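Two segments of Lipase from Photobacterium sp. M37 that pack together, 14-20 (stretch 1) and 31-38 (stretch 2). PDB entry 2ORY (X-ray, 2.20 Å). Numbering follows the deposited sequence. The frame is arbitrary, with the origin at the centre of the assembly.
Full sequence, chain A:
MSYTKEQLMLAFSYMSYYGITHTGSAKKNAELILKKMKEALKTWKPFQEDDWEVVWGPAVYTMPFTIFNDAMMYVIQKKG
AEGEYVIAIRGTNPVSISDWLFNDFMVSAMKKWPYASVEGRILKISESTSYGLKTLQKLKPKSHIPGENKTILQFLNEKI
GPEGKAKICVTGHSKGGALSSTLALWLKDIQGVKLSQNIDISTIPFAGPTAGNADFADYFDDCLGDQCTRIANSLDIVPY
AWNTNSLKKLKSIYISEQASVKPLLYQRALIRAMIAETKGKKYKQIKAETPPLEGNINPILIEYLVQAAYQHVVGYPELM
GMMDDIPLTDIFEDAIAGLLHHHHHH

Stretch 1, residues 14-20: YMSYYGI
Stretch 2 31-38: ELILKKMK

How are the two backbones laid against each other? Stretch 2 is helical throughout, with phi/psi near -60/-45, and its i to i+4 hydrogen bonds include Met-37 N to Ile-33 O at 2.8 Å. Stretch 1 enters as helix at Tyr-14; a type I turn spans Met-15 to Tyr-18 and a type II turn Tyr-17 to Ile-20. The chains run in opposite directions: Met-15 CA lies 6.7 Å from Met-37 CA, and Tyr-18 CA lies 6.0 Å from Ile-33 CA. No hydrogen bond crosses between them, so contact rests on van der Waals packing and one CH-pi contact, with 348 Å² buried in all.

What does the start of stretch 1 contribute? Tyr-14 (chi1 -86°) stays out of reach, but its O accepts from Tyr-17 N at 3.0 Å. Met-15 points toward the helix with chi angles t, t and p, an extended chain ending in a bend that sets its CE 3.9 Å from Met-37 CB. Met-37 leaves its own helix sideways, with chi1 m, chi2 t and chi3 133°, and its CE reaches 4.4 Å from Ser-16 CA. Ser-16 (chi1 m) and Tyr-17 (chi1 m, chi2 125°) both point away; Ser-16 OG is hydrogen-bonded to a residue just outside the two stretches.

Why does Tyr-18 matter most to the contact? With 81 Å² covered, it gives up more surface than any other residue here. Its nitrogen makes a weak hydrogen bond to Met-15 O at 3.3 Å, and phi/psi of -57/135 then extends the chain. The side chain points toward the helix with chi1 -93° and chi2 123°, presenting one ring face to Lys-36. Lys-36 CB sits 4.1 Å from the centroid of the Tyr-18 ring, 22° off the normal, a CH-pi contact; CB is 3.8 Å from Tyr-18 CG. The lysine, with chi angles m, m, t, t, leads its charged end away, leaving aliphatic carbon against the ring. Tyr-18 O also lies 3.7 Å from Ile-33 CG1, where Ile-33 has chi1 m and chi2 t.

How does the contact close at Gly-19? Its phi/psi of 74/28 favours glycine, and its CA lies 4.5 Å from Leu-32 CD2, with Leu-32 in chi1 t and chi2 155°. An ideal CB would fall 3.5 Å from both Ile-33 CG1 and Leu-32 CD2, so the bare backbone suits this close approach. Ile-20 (chi1 -115°, chi2 m) then points away and makes no contact with the helix.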

# COMPACT_ATOMS: atom_id res chain seq x y z
N TYR A 14 -1.82 -8.19 3.34
CA TYR A 14 -3.21 -8.64 3.36
C TYR A 14 -3.80 -8.84 4.74
O TYR A 14 -5.01 -8.65 4.94
CB TYR A 14 -3.38 -9.91 2.52
CG TYR A 14 -3.62 -9.58 1.05
CD1 TYR A 14 -2.70 -8.81 0.33
CD2 TYR A 14 -4.79 -10.00 0.39
CE1 TYR A 14 -2.93 -8.46 -1.00
CE2 TYR A 14 -5.03 -9.65 -0.95
CZ TYR A 14 -4.09 -8.87 -1.64
OH TYR A 14 -4.30 -8.50 -2.96
N MET A 15 -2.96 -9.18 5.71
CA MET A 15 -3.42 -9.34 7.09
C MET A 15 -3.87 -7.97 7.60
O MET A 15 -4.66 -7.88 8.53
CB MET A 15 -2.27 -9.88 7.96
CG MET A 15 -2.70 -10.27 9.38
SD MET A 15 -1.33 -10.98 10.34
CE MET A 15 -0.52 -9.52 10.88
N SER A 16 -3.35 -6.91 6.98
CA SER A 16 -3.69 -5.54 7.33
C SER A 16 -5.17 -5.26 7.13
O SER A 16 -5.74 -4.40 7.79
CB SER A 16 -2.91 -4.57 6.45
OG SER A 16 -1.53 -4.84 6.50
N TYR A 17 -5.76 -5.98 6.20
CA TYR A 17 -7.16 -5.79 5.86
C TYR A 17 -8.22 -6.38 6.80
O TYR A 17 -9.42 -6.19 6.58
CB TYR A 17 -7.40 -6.29 4.42
CG TYR A 17 -6.83 -5.34 3.37
CD1 TYR A 17 -5.94 -5.78 2.40
CD2 TYR A 17 -7.19 -3.98 3.37
CE1 TYR A 17 -5.41 -4.91 1.45
CE2 TYR A 17 -6.66 -3.10 2.43
CZ TYR A 17 -5.77 -3.57 1.47
OH TYR A 17 -5.27 -2.70 0.54
N TYR A 18 -7.81 -7.08 7.85
CA TYR A 18 -8.79 -7.63 8.76
C TYR A 18 -9.65 -6.51 9.29
O TYR A 18 -9.14 -5.46 9.65
CB TYR A 18 -8.12 -8.37 9.91
CG TYR A 18 -7.93 -9.84 9.65
CD1 TYR A 18 -6.67 -10.42 9.71
CD2 TYR A 18 -9.02 -10.66 9.37
CE1 TYR A 18 -6.49 -11.78 9.50
CE2 TYR A 18 -8.86 -12.02 9.16
CZ TYR A 18 -7.59 -12.57 9.23
OH TYR A 18 -7.41 -13.92 9.04
N GLY A 19 -10.96 -6.73 9.32
CA GLY A 19 -11.86 -5.71 9.81
C GLY A 19 -12.07 -4.52 8.87
O GLY A 19 -12.36 -3.41 9.31
N ILE A 20 -11.93 -4.76 7.57
CA ILE A 20 -12.11 -3.68 6.60
C ILE A 20 -13.57 -3.25 6.49
O ILE A 20 -13.87 -2.11 6.15
CB ILE A 20 -11.56 -4.09 5.20
CG1 ILE A 20 -10.37 -3.21 4.84
CG2 ILE A 20 -12.63 -3.95 4.13
CD1 ILE A 20 -10.66 -1.76 4.87
N GLU A 31 -8.67 -3.14 18.70
CA GLU A 31 -8.70 -4.32 19.55
C GLU A 31 -9.18 -5.54 18.78
O GLU A 31 -8.64 -6.63 18.91
CB GLU A 31 -9.61 -4.06 20.74
CG GLU A 31 -9.36 -2.70 21.39
CD GLU A 31 -10.44 -2.32 22.38
OE1 GLU A 31 -11.63 -2.29 22.00
OE2 GLU A 31 -10.10 -2.04 23.55
N LEU A 32 -10.23 -5.36 17.98
CA LEU A 32 -10.76 -6.46 17.19
C LEU A 32 -9.71 -6.91 16.17
O LEU A 32 -9.54 -8.10 15.92
CB LEU A 32 -12.03 -6.01 16.46
CG LEU A 32 -12.70 -7.00 15.49
CD1 LEU A 32 -14.18 -6.66 15.36
CD2 LEU A 32 -12.01 -6.96 14.12
N ILE A 33 -9.04 -5.93 15.56
CA ILE A 33 -8.01 -6.22 14.55
C ILE A 33 -6.83 -6.93 15.19
O ILE A 33 -6.37 -7.96 14.68
CB ILE A 33 -7.50 -4.92 13.88
CG1 ILE A 33 -8.63 -4.26 13.09
CG2 ILE A 33 -6.34 -5.24 12.93
CD1 ILE A 33 -8.24 -2.93 12.47
N LEU A 34 -6.33 -6.38 16.29
CA LEU A 34 -5.20 -6.97 16.99
C LEU A 34 -5.46 -8.44 17.27
O LEU A 34 -4.62 -9.29 17.00
CB LEU A 34 -4.93 -6.23 18.31
CG LEU A 34 -3.80 -6.82 19.17
CD1 LEU A 34 -2.48 -6.73 18.41
CD2 LEU A 34 -3.70 -6.08 20.50
N LYS A 35 -6.64 -8.75 17.80
CA LYS A 35 -6.99 -10.14 18.10
C LYS A 35 -6.86 -10.99 16.84
O LYS A 35 -6.36 -12.10 16.88
CB LYS A 35 -8.42 -10.21 18.63
CG LYS A 35 -8.87 -11.62 19.01
CD LYS A 35 -10.39 -11.71 19.21
CE LYS A 35 -11.15 -11.49 17.89
NZ LYS A 35 -12.64 -11.59 18.02
N LYS A 36 -7.34 -10.45 15.73
CA LYS A 36 -7.28 -11.15 14.46
C LYS A 36 -5.85 -11.39 14.01
O LYS A 36 -5.48 -12.48 13.58
CB LYS A 36 -8.04 -10.36 13.39
CG LYS A 36 -9.57 -10.43 13.53
CD LYS A 36 -10.06 -11.84 13.23
CE LYS A 36 -11.55 -12.00 13.49
NZ LYS A 36 -12.04 -13.40 13.23
N MET A 37 -5.02 -10.36 14.13
CA MET A 37 -3.63 -10.50 13.72
C MET A 37 -2.89 -11.60 14.49
O MET A 37 -2.18 -12.39 13.90
CB MET A 37 -2.91 -9.17 13.91
CG MET A 37 -3.62 -8.04 13.24
SD MET A 37 -2.66 -6.55 13.29
CE MET A 37 -2.87 -6.11 11.58
N LYS A 38 -3.10 -11.66 15.80
CA LYS A 38 -2.43 -12.66 16.63
C LYS A 38 -2.83 -14.07 16.24
O LYS A 38 -1.99 -14.96 16.20
CB LYS A 38 -2.74 -12.41 18.12
CG LYS A 38 -2.18 -11.10 18.65
CD LYS A 38 -2.39 -10.98 20.15
CE LYS A 38 -1.91 -9.64 20.65
NZ LYS A 38 -2.10 -9.49 22.12